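Local coordinates for lipase (Photobacterium sp. M37, PDB 2ORY), which catalyses the hydrolysis of triacylglycerols to release fatty acids, as a cold-adapted lipase of the alpha/beta-hydrolase fold, at residues 134-139 / 181-186; 111-116 / 217-222; 12-17 / 324-329; 35-40 / 70-75. All blocks are in the same frame, centred on the assembly; numbering follows the deposited sequence.

Overall arrangement
The contacts lie on both faces of the central mixed sheet. Contacts 1 and 2 adjoin, their centres 13 Å apart, and are joined by Tyr115 of contact 2, whose OH lies 3.0 Å from Gln137 NE2. Contacts 3 and 4 form a second cluster, centres 11 Å apart, where Tyr74 OH lies 2.8 Å from Phe12 O. Strand 70-75 connects the clusters: Met72 and Tyr74 serve contact 4, while Met73 points to the other face and meets Leu136 and Leu183 of contact 1. Ser174, probably the nucleophile of a Ser-His-Asp triad, directly precedes helix 175-189, which carries one side of contact 1; Tyr14 of contact 3 lies near this probable nucleophile elbow without touching it.

Contact 1. Residues 134-139 / 181-186; sequences KTLQKL and STLALW
Gln137 lies over one face of the Trp186 indole, the two side chains arriving from opposite directions off helices 127-138 and 175-189. The glutamine chain is extended beyond CG and runs across the ring system. Its CG sits above the six-membered ring, 4.2 Å from the centroid and 12° off the normal, in a CH-pi contact. Farther along, NE2 reaches the middle of the indole, 3.2 Å from Trp186 CE2, near the bond shared by the two rings. The amide does not lie flat on the indole: the planes are 62° apart, so the nitrogen end is what dips onto the face. NE2 and the ring nitrogen NE1 are both donors and do not pair; the polar partner of Gln137 NE2 is the hydroxyl of Tyr115, whose own ring also meets that of Trp186. The bond to Tyr115 and the indole face beneath NE2 together probably limit rotation of the amide. Trp186 CG stands anti to the backbone N (chi1 159°), which carries the indole out toward the neighbouring helix, and Leu183, one turn earlier, puts its CG at the ring edge, in plane. A purely apolar touch completes the interface, where the branch ends Leu136 CD1 and Leu183 CD1 meet at 4.2 Å. Both leucines rest on Ile89 of strand 84-90, so the pair of helices packs on one face of the central sheet, with Ala184 turned to strand 199-206 and Leu185 to helix 214-224.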
# COMPACT_ATOMS: atom_id res chain seq x y z
N LYS A 134 -3.08 -3.37 13.05
CA LYS A 134 -4.10 -3.61 14.09
C LYS A 134 -5.41 -2.91 13.74
O LYS A 134 -6.48 -3.46 13.99
CB LYS A 134 -3.62 -3.14 15.48
CG LYS A 134 -2.37 -3.89 16.00
CD LYS A 134 -2.52 -5.42 15.99
CE LYS A 134 -1.41 -6.17 15.21
NZ LYS A 134 -0.01 -5.97 15.74
N THR A 135 -5.33 -1.71 13.17
CA THR A 135 -6.56 -1.03 12.77
C THR A 135 -7.24 -1.81 11.64
O THR A 135 -8.47 -1.88 11.60
CB THR A 135 -6.28 0.41 12.31
OG1 THR A 135 -5.55 0.38 11.07
CG2 THR A 135 -5.46 1.14 13.33
N LEU A 136 -6.46 -2.39 10.72
CA LEU A 136 -7.06 -3.19 9.64
C LEU A 136 -7.65 -4.52 10.16
O LEU A 136 -8.62 -5.02 9.60
CB LEU A 136 -6.03 -3.51 8.54
CG LEU A 136 -5.42 -2.33 7.76
CD1 LEU A 136 -4.46 -2.85 6.71
CD2 LEU A 136 -6.52 -1.52 7.10
N GLN A 137 -7.06 -5.08 11.21
CA GLN A 137 -7.52 -6.34 11.78
C GLN A 137 -8.79 -6.16 12.58
O GLN A 137 -9.53 -7.12 12.81
CB GLN A 137 -6.44 -6.95 12.71
CG GLN A 137 -5.10 -7.24 12.06
CD GLN A 137 -4.06 -7.77 13.05
OE1 GLN A 137 -3.96 -7.27 14.17
NE2 GLN A 137 -3.28 -8.77 12.63
N LYS A 138 -9.05 -4.93 13.01
CA LYS A 138 -10.24 -4.67 13.80
C LYS A 138 -11.34 -3.99 13.02
O LYS A 138 -12.45 -3.89 13.51
CB LYS A 138 -9.87 -3.85 15.03
CG LYS A 138 -9.03 -4.63 16.04
CD LYS A 138 -8.54 -3.75 17.18
CE LYS A 138 -7.60 -2.65 16.69
NZ LYS A 138 -7.04 -1.83 17.81
N LEU A 139 -11.06 -3.54 11.80
CA LEU A 139 -12.08 -2.88 11.00
C LEU A 139 -13.28 -3.78 10.76
O LEU A 139 -13.14 -5.00 10.64
CB LEU A 139 -11.52 -2.46 9.65
CG LEU A 139 -10.66 -1.20 9.46
CD1 LEU A 139 -10.11 -1.22 8.03
CD2 LEU A 139 -11.50 0.08 9.70
N SER A 181 1.40 -5.89 2.09
CA SER A 181 2.39 -6.94 2.16
C SER A 181 2.49 -7.47 3.59
O SER A 181 2.60 -8.68 3.83
CB SER A 181 3.74 -6.42 1.66
OG SER A 181 4.17 -5.30 2.41
N THR A 182 2.40 -6.55 4.55
CA THR A 182 2.46 -6.95 5.94
C THR A 182 1.21 -7.76 6.30
O THR A 182 1.31 -8.80 6.95
CB THR A 182 2.61 -5.69 6.87
OG1 THR A 182 3.82 -4.99 6.52
CG2 THR A 182 2.71 -6.10 8.36
N LEU A 183 0.03 -7.33 5.83
CA LEU A 183 -1.19 -8.06 6.14
C LEU A 183 -1.13 -9.47 5.56
O LEU A 183 -1.54 -10.43 6.22
CB LEU A 183 -2.44 -7.33 5.61
CG LEU A 183 -3.77 -8.01 6.02
CD1 LEU A 183 -4.82 -6.99 6.42
CD2 LEU A 183 -4.29 -8.83 4.87
N ALA A 184 -0.64 -9.58 4.32
CA ALA A 184 -0.51 -10.87 3.64
C ALA A 184 0.34 -11.84 4.46
O ALA A 184 0.02 -13.02 4.57
CB ALA A 184 0.10 -10.68 2.26
N LEU A 185 1.44 -11.34 5.04
CA LEU A 185 2.29 -12.20 5.86
C LEU A 185 1.55 -12.65 7.11
O LEU A 185 1.72 -13.78 7.55
CB LEU A 185 3.59 -11.48 6.28
CG LEU A 185 4.60 -12.33 7.09
CD1 LEU A 185 5.03 -13.55 6.27
CD2 LEU A 185 5.82 -11.52 7.46
N TRP A 186 0.72 -11.78 7.68
CA TRP A 186 -0.03 -12.16 8.87
C TRP A 186 -0.99 -13.30 8.55
O TRP A 186 -1.11 -14.24 9.33
CB TRP A 186 -0.79 -10.96 9.43
CG TRP A 186 -1.94 -11.34 10.31
CD1 TRP A 186 -1.88 -12.01 11.49
CD2 TRP A 186 -3.32 -11.05 10.08
NE1 TRP A 186 -3.14 -12.15 12.02
CE2 TRP A 186 -4.05 -11.57 11.18
CE3 TRP A 186 -4.02 -10.39 9.06
CZ2 TRP A 186 -5.43 -11.45 11.28
CZ3 TRP A 186 -5.40 -10.26 9.17
CH2 TRP A 186 -6.09 -10.79 10.28

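Contact 2. Residues 111-116 / 217-222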
# COMPACT_ATOMS: atom_id res chain seq x y z
N LYS A 111 8.10 -2.99 17.41
CA LYS A 111 7.47 -4.13 18.06
C LYS A 111 7.90 -5.44 17.38
O LYS A 111 8.04 -5.50 16.15
CB LYS A 111 5.94 -4.01 18.05
CG LYS A 111 5.39 -3.22 19.23
CD LYS A 111 3.87 -3.17 19.24
CE LYS A 111 3.32 -2.70 20.59
NZ LYS A 111 3.86 -1.38 21.03
N LYS A 112 8.12 -6.48 18.17
CA LYS A 112 8.54 -7.72 17.56
C LYS A 112 7.33 -8.30 16.84
O LYS A 112 6.20 -8.17 17.31
CB LYS A 112 9.07 -8.71 18.61
CG LYS A 112 8.03 -9.24 19.57
CD LYS A 112 8.20 -10.75 19.79
CE LYS A 112 9.52 -11.10 20.45
NZ LYS A 112 9.76 -12.58 20.42
N TRP A 113 7.58 -8.87 15.67
CA TRP A 113 6.54 -9.49 14.87
C TRP A 113 5.89 -10.53 15.78
O TRP A 113 6.55 -11.44 16.29
CB TRP A 113 7.17 -10.16 13.65
CG TRP A 113 6.19 -10.84 12.75
CD1 TRP A 113 6.15 -12.17 12.44
CD2 TRP A 113 5.15 -10.21 11.98
NE1 TRP A 113 5.15 -12.40 11.51
CE2 TRP A 113 4.52 -11.22 11.22
CE3 TRP A 113 4.69 -8.89 11.87
CZ2 TRP A 113 3.46 -10.96 10.35
CZ3 TRP A 113 3.62 -8.62 11.00
CH2 TRP A 113 3.02 -9.66 10.25
N PRO A 114 4.58 -10.39 16.00
CA PRO A 114 3.90 -11.34 16.88
C PRO A 114 3.43 -12.68 16.32
O PRO A 114 3.02 -13.54 17.09
CB PRO A 114 2.75 -10.51 17.46
CG PRO A 114 2.42 -9.55 16.38
CD PRO A 114 3.75 -9.20 15.75
N TYR A 115 3.51 -12.88 15.01
CA TYR A 115 2.99 -14.12 14.45
C TYR A 115 3.96 -15.21 14.02
O TYR A 115 3.53 -16.20 13.46
CB TYR A 115 2.04 -13.78 13.30
CG TYR A 115 1.06 -12.70 13.67
CD1 TYR A 115 1.23 -11.39 13.21
CD2 TYR A 115 -0.00 -12.97 14.52
CE1 TYR A 115 0.36 -10.38 13.60
CE2 TYR A 115 -0.87 -11.97 14.91
CZ TYR A 115 -0.68 -10.68 14.45
OH TYR A 115 -1.54 -9.70 14.87
N ALA A 116 5.25 -15.02 14.26
CA ALA A 116 6.25 -16.02 13.92
C ALA A 116 7.60 -15.65 14.50
O ALA A 116 7.90 -14.46 14.70
CB ALA A 116 6.36 -16.18 12.41
N ALA A 217 12.07 -8.50 7.13
CA ALA A 217 12.10 -8.51 5.67
C ALA A 217 12.65 -9.83 5.12
O ALA A 217 12.13 -10.36 4.14
CB ALA A 217 12.95 -7.34 5.15
N ASP A 218 13.70 -10.36 5.74
CA ASP A 218 14.25 -11.64 5.27
C ASP A 218 13.24 -12.78 5.54
O ASP A 218 13.06 -13.68 4.73
CB ASP A 218 15.59 -11.94 5.95
CG ASP A 218 16.73 -11.09 5.40
OD1 ASP A 218 16.63 -10.60 4.25
OD2 ASP A 218 17.74 -10.91 6.12
N TYR A 219 12.58 -12.75 6.69
CA TYR A 219 11.59 -13.77 6.96
C TYR A 219 10.48 -13.66 5.91
O TYR A 219 10.05 -14.66 5.32
CB TYR A 219 11.01 -13.61 8.35
CG TYR A 219 9.86 -14.54 8.60
CD1 TYR A 219 10.06 -15.92 8.69
CD2 TYR A 219 8.56 -14.06 8.74
CE1 TYR A 219 8.99 -16.79 8.91
CE2 TYR A 219 7.49 -14.92 8.95
CZ TYR A 219 7.71 -16.28 9.03
OH TYR A 219 6.64 -17.12 9.21
N PHE A 220 10.01 -12.43 5.67
CA PHE A 220 8.97 -12.21 4.66
C PHE A 220 9.36 -12.81 3.28
O PHE A 220 8.55 -13.48 2.63
CB PHE A 220 8.70 -10.71 4.48
CG PHE A 220 7.66 -10.41 3.45
CD1 PHE A 220 6.32 -10.30 3.81
CD2 PHE A 220 8.01 -10.27 2.11
CE1 PHE A 220 5.34 -10.05 2.85
CE2 PHE A 220 7.04 -10.03 1.14
CZ PHE A 220 5.70 -9.92 1.51
N ASP A 221 10.58 -12.54 2.84
CA ASP A 221 11.07 -13.04 1.55
C ASP A 221 11.02 -14.55 1.49
O ASP A 221 10.50 -15.14 0.53
CB ASP A 221 12.50 -12.57 1.31
CG ASP A 221 12.58 -11.09 0.95
OD1 ASP A 221 11.50 -10.47 0.83
OD2 ASP A 221 13.70 -10.57 0.79
N ASP A 222 11.55 -15.18 2.53
CA ASP A 222 11.56 -16.63 2.61
C ASP A 222 10.14 -17.20 2.62
O ASP A 222 9.92 -18.32 2.16
CB ASP A 222 12.33 -17.08 3.86
CG ASP A 222 12.58 -18.56 3.88
OD1 ASP A 222 11.79 -19.31 4.52
OD2 ASP A 222 13.55 -18.99 3.23
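Tyr219 and Trp113 both send CG anti to their backbone N, with chi1 of 173° and -180°, and these torsions swing the two rings toward each other from helix 214-224 and from the loop that follows strand 110-112. That strand pairs with strand 124-126 in a small antiparallel ribbon, and the contact lays the start of the segment connecting the two strands against helix 214-224 of the alpha/beta-hydrolase fold. The rings approach at a slant and only loosely: Trp113 NE1 stays 4.3 Å from Tyr219 CE2. Their polar ends share a partner, Asp189 at the end of helix 175-189. Its carboxylate takes the indole N-H of Trp113 on one oxygen and is hydrogen-bonded to the Tyr219 hydroxyl through the other, so one carboxylate bridges both aromatic side chains. Neighbours within the loop also pack on the indole. Tyr115 CD1 stands 3.6 Å above the Trp113 ring plane, offset toward the rim, and the tyrosine ring in turn carries Pro114 CG over one of its faces. Phe216, from the same helix as Tyr219, meets Trp113 edge-to-face, and Thr182 and Leu185 of helix 175-189 help bury it. The tighter half of the interface belongs to Ala116, whose methyl packs beside the phenol end of Tyr219: Ala116 CB lies 3.6 Å from Tyr219 CZ and 3.3 Å from Tyr219 OH.

Contact 3. Residues 12-17 / 324-329; sequences FSYMSY and DDIPLT
Segment 12-17, on helix 5-15, faces an inverse gamma turn centred on Pro327 (phi -68°, psi 75°), with Tyr14 CA 7.6 Å from Ile326 CA. The turn is closed by a weak bond between Leu328 N and Ile326 O, and Pro327 stands at the N-cap of helix 328-332. Tyr14 carries its side of the interface alone. The Ile326 side chain crosses it at about a right angle, and its CG2 branch, set anti to the backbone N, packs 3.9 Å from Tyr14 CB. Leu328 comes in at the ring edge, near the plane, where its CD2 methyl is 3.7 Å from Tyr14 CE2. The phenol is also held at its polar end by a hydrogen bond to Val313 O, and it meets His173, the neighbour of the probable nucleophile Ser174, edge-to-face. Within segment 12-17, Ser16 OG donates to Phe12 O at 2.8 Å, in the carbonyl plane and on a lone pair. The turn at Pro327 packs on the Tyr14 side of helix 5-15, while Met15 touches helix 30-43 and Phe12 reaches strands 66-78 and 84-90.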
# COMPACT_ATOMS: atom_id res chain seq x y z
N PHE A 12 -6.81 -1.86 -8.82
CA PHE A 12 -7.53 -2.03 -7.56
C PHE A 12 -6.92 -1.14 -6.48
O PHE A 12 -7.63 -0.60 -5.64
CB PHE A 12 -7.48 -3.48 -7.10
CG PHE A 12 -8.39 -4.39 -7.86
CD1 PHE A 12 -7.88 -5.46 -8.59
CD2 PHE A 12 -9.77 -4.19 -7.82
CE1 PHE A 12 -8.73 -6.33 -9.27
CE2 PHE A 12 -10.63 -5.05 -8.49
CZ PHE A 12 -10.11 -6.13 -9.22
N SER A 13 -5.60 -1.00 -6.52
CA SER A 13 -4.92 -0.18 -5.54
C SER A 13 -5.35 1.27 -5.70
O SER A 13 -5.55 1.97 -4.71
CB SER A 13 -3.40 -0.28 -5.69
OG SER A 13 -2.91 -1.51 -5.19
N TYR A 14 -5.51 1.71 -6.94
CA TYR A 14 -5.91 3.10 -7.20
C TYR A 14 -7.39 3.38 -7.00
O TYR A 14 -7.77 4.49 -6.62
CB TYR A 14 -5.45 3.56 -8.58
CG TYR A 14 -4.02 4.10 -8.55
CD1 TYR A 14 -2.97 3.30 -8.09
CD2 TYR A 14 -3.73 5.41 -8.93
CE1 TYR A 14 -1.67 3.79 -8.00
CE2 TYR A 14 -2.42 5.92 -8.86
CZ TYR A 14 -1.39 5.10 -8.38
OH TYR A 14 -0.09 5.56 -8.28
N MET A 15 -8.22 2.37 -7.24
CA MET A 15 -9.66 2.52 -7.04
C MET A 15 -9.91 2.73 -5.54
O MET A 15 -10.93 3.28 -5.14
CB MET A 15 -10.39 1.26 -7.52
CG MET A 15 -11.92 1.39 -7.53
SD MET A 15 -12.73 -0.09 -8.19
CE MET A 15 -12.74 -1.13 -6.77
N SER A 16 -8.96 2.27 -4.72
CA SER A 16 -9.03 2.41 -3.27
C SER A 16 -9.06 3.86 -2.84
O SER A 16 -9.60 4.20 -1.79
CB SER A 16 -7.80 1.77 -2.62
OG SER A 16 -7.65 0.44 -3.06
N TYR A 17 -8.47 4.71 -3.66
CA TYR A 17 -8.38 6.13 -3.37
C TYR A 17 -9.63 7.00 -3.59
O TYR A 17 -9.61 8.19 -3.29
CB TYR A 17 -7.18 6.72 -4.12
CG TYR A 17 -5.85 6.33 -3.51
CD1 TYR A 17 -4.85 5.72 -4.27
CD2 TYR A 17 -5.59 6.56 -2.15
CE1 TYR A 17 -3.64 5.34 -3.70
CE2 TYR A 17 -4.38 6.18 -1.57
CZ TYR A 17 -3.41 5.58 -2.36
OH TYR A 17 -2.21 5.22 -1.79
N ASP A 324 -4.21 5.75 -19.72
CA ASP A 324 -5.54 5.83 -20.30
C ASP A 324 -6.49 4.86 -19.64
O ASP A 324 -7.68 4.84 -19.97
CB ASP A 324 -5.46 5.53 -21.80
CG ASP A 324 -4.62 6.54 -22.54
OD1 ASP A 324 -4.08 6.19 -23.61
OD2 ASP A 324 -4.51 7.70 -22.06
N ASP A 325 -5.98 4.08 -18.70
CA ASP A 325 -6.77 3.08 -18.00
C ASP A 325 -7.24 3.43 -16.58
O ASP A 325 -8.27 2.90 -16.13
CB ASP A 325 -6.00 1.76 -17.97
CG ASP A 325 -5.82 1.17 -19.35
OD1 ASP A 325 -6.85 0.75 -19.94
OD2 ASP A 325 -4.67 1.13 -19.85
N ILE A 326 -6.49 4.30 -15.90
CA ILE A 326 -6.81 4.72 -14.53
C ILE A 326 -7.08 6.23 -14.47
O ILE A 326 -6.17 7.04 -14.59
CB ILE A 326 -5.65 4.35 -13.60
CG1 ILE A 326 -5.50 2.83 -13.58
CG2 ILE A 326 -5.86 4.95 -12.22
CD1 ILE A 326 -4.36 2.31 -12.72
N PRO A 327 -8.35 6.61 -14.27
CA PRO A 327 -8.85 7.99 -14.19
C PRO A 327 -8.39 8.78 -12.98
O PRO A 327 -9.16 9.02 -12.05
CB PRO A 327 -10.36 7.81 -14.20
CG PRO A 327 -10.53 6.56 -13.41
CD PRO A 327 -9.42 5.66 -13.94
N LEU A 328 -7.14 9.19 -13.02
CA LEU A 328 -6.54 9.92 -11.91
C LEU A 328 -7.33 11.14 -11.46
O LEU A 328 -7.68 11.25 -10.28
CB LEU A 328 -5.12 10.34 -12.29
CG LEU A 328 -4.14 9.18 -12.51
CD1 LEU A 328 -2.84 9.73 -13.05
CD2 LEU A 328 -3.91 8.41 -11.19
N THR A 329 -7.63 12.04 -12.39
CA THR A 329 -8.37 13.25 -12.07
C THR A 329 -9.72 12.94 -11.42
O THR A 329 -10.20 13.67 -10.57
CB THR A 329 -8.57 14.11 -13.33
OG1 THR A 329 -9.17 13.30 -14.36
CG2 THR A 329 -7.24 14.63 -13.84

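Contact 4. Residues 35-40 / 70-75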
# COMPACT_ATOMS: atom_id res chain seq x y z
N LYS A 35 -20.34 3.20 -3.71
CA LYS A 35 -21.02 3.59 -4.93
C LYS A 35 -20.01 3.82 -6.04
O LYS A 35 -20.21 3.41 -7.18
CB LYS A 35 -21.83 4.86 -4.70
CG LYS A 35 -22.62 5.33 -5.92
CD LYS A 35 -23.13 6.77 -5.76
CE LYS A 35 -21.98 7.79 -5.72
NZ LYS A 35 -22.42 9.22 -5.59
N LYS A 36 -18.91 4.48 -5.70
CA LYS A 36 -17.87 4.77 -6.66
C LYS A 36 -17.22 3.50 -7.18
O LYS A 36 -16.99 3.34 -8.38
CB LYS A 36 -16.82 5.68 -6.03
CG LYS A 36 -17.27 7.14 -5.86
CD LYS A 36 -17.42 7.80 -7.22
CE LYS A 36 -18.00 9.21 -7.12
NZ LYS A 36 -18.19 9.86 -8.46
N MET A 37 -16.91 2.58 -6.28
CA MET A 37 -16.29 1.34 -6.68
C MET A 37 -17.13 0.55 -7.68
O MET A 37 -16.62 0.05 -8.67
CB MET A 37 -16.00 0.48 -5.46
CG MET A 37 -15.24 1.23 -4.41
SD MET A 37 -14.73 0.16 -3.09
CE MET A 37 -13.04 0.70 -3.01
N LYS A 38 -18.44 0.45 -7.43
CA LYS A 38 -19.33 -0.29 -8.30
C LYS A 38 -19.38 0.30 -9.70
O LYS A 38 -19.39 -0.43 -10.69
CB LYS A 38 -20.74 -0.35 -7.70
CG LYS A 38 -20.82 -1.12 -6.40
CD LYS A 38 -22.26 -1.26 -5.93
CE LYS A 38 -22.32 -1.96 -4.59
NZ LYS A 38 -23.71 -2.11 -4.09
N GLU A 39 -19.40 1.63 -9.79
CA GLU A 39 -19.42 2.26 -11.10
C GLU A 39 -18.12 1.95 -11.85
O GLU A 39 -18.13 1.68 -13.06
CB GLU A 39 -19.57 3.78 -10.98
CG GLU A 39 -19.57 4.47 -12.34
CD GLU A 39 -19.48 5.98 -12.25
OE1 GLU A 39 -19.53 6.64 -13.32
OE2 GLU A 39 -19.36 6.52 -11.12
N ALA A 40 -17.00 2.02 -11.13
CA ALA A 40 -15.68 1.74 -11.70
C ALA A 40 -15.57 0.29 -12.20
O ALA A 40 -15.15 0.04 -13.32
CB ALA A 40 -14.59 2.02 -10.66
N ASP A 70 -5.68 7.95 8.38
CA ASP A 70 -6.84 7.44 7.66
C ASP A 70 -6.48 6.09 7.04
O ASP A 70 -5.31 5.84 6.73
CB ASP A 70 -7.25 8.40 6.54
CG ASP A 70 -8.11 9.55 7.05
OD1 ASP A 70 -8.71 9.43 8.13
OD2 ASP A 70 -8.19 10.58 6.35
N ALA A 71 -7.46 5.23 6.87
CA ALA A 71 -7.20 3.93 6.25
C ALA A 71 -8.48 3.34 5.71
O ALA A 71 -9.58 3.71 6.15
CB ALA A 71 -6.60 2.99 7.26
N MET A 72 -8.35 2.44 4.74
CA MET A 72 -9.50 1.79 4.13
C MET A 72 -9.11 0.44 3.55
O MET A 72 -8.02 0.28 2.99
CB MET A 72 -10.09 2.66 3.01
CG MET A 72 -11.43 2.13 2.46
SD MET A 72 -11.30 0.80 1.19
CE MET A 72 -11.39 1.75 -0.28
N MET A 73 -10.00 -0.54 3.69
CA MET A 73 -9.75 -1.86 3.14
C MET A 73 -11.06 -2.46 2.64
O MET A 73 -12.12 -2.25 3.24
CB MET A 73 -9.11 -2.78 4.19
CG MET A 73 -8.87 -4.23 3.73
SD MET A 73 -7.84 -5.10 4.88
CE MET A 73 -8.93 -5.15 6.34
N TYR A 74 -10.98 -3.17 1.51
CA TYR A 74 -12.14 -3.86 0.95
C TYR A 74 -11.64 -5.13 0.26
O TYR A 74 -10.42 -5.31 0.06
CB TYR A 74 -12.92 -2.96 -0.04
CG TYR A 74 -12.19 -2.57 -1.31
CD1 TYR A 74 -12.49 -3.18 -2.52
CD2 TYR A 74 -11.18 -1.61 -1.29
CE1 TYR A 74 -11.78 -2.86 -3.68
CE2 TYR A 74 -10.46 -1.29 -2.45
CZ TYR A 74 -10.77 -1.92 -3.64
OH TYR A 74 -10.03 -1.65 -4.77
N VAL A 75 -12.58 -6.01 -0.06
CA VAL A 75 -12.27 -7.27 -0.74
C VAL A 75 -13.15 -7.42 -1.99
O VAL A 75 -14.37 -7.30 -1.91
CB VAL A 75 -12.52 -8.48 0.19
CG1 VAL A 75 -12.06 -9.75 -0.49
CG2 VAL A 75 -11.79 -8.28 1.52
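A Met-aromatic contact joins helix 30-43 to strand 66-78: the thioether end of Met37 lies over one face of the Tyr74 ring. Its methyl leads. Met37 CE lies over the ring centre, 3.4 Å from the centroid and 15° off the normal, a CH-pi contact, with Tyr74 CE2 the nearest atom at 3.3 Å. The sulfur stands farther back above the same face, Met37 SD being 4.1 Å from the centroid. Tyr74 is set with CG between its backbone N and carbonyl carbon (chi1 66°), and this turns a ring face toward the helix. The strand belongs to the mixed sheet at the core of the alpha/beta-hydrolase fold, running antiparallel between strands 52-63 and 84-90. Alternate residues leave opposite faces of it: Met72 and Tyr74 point to helix 30-43, whereas Met73 points away from the helix; its side chain touches Ile87 and Ile89 of the adjacent strand. Met72, bent at chi2 and chi3, brings its end toward Met37, tip to tip. The two CE methyls, Met37 CE and Met72 CE, are 3.4 Å apart, tighter than usual for carbons, so their exact spacing is doubtful. Met15 of helix 5-15 touches both Met37 and Tyr74. The Tyr74 hydroxyl extends past the thioether to Phe12 O of that same helix.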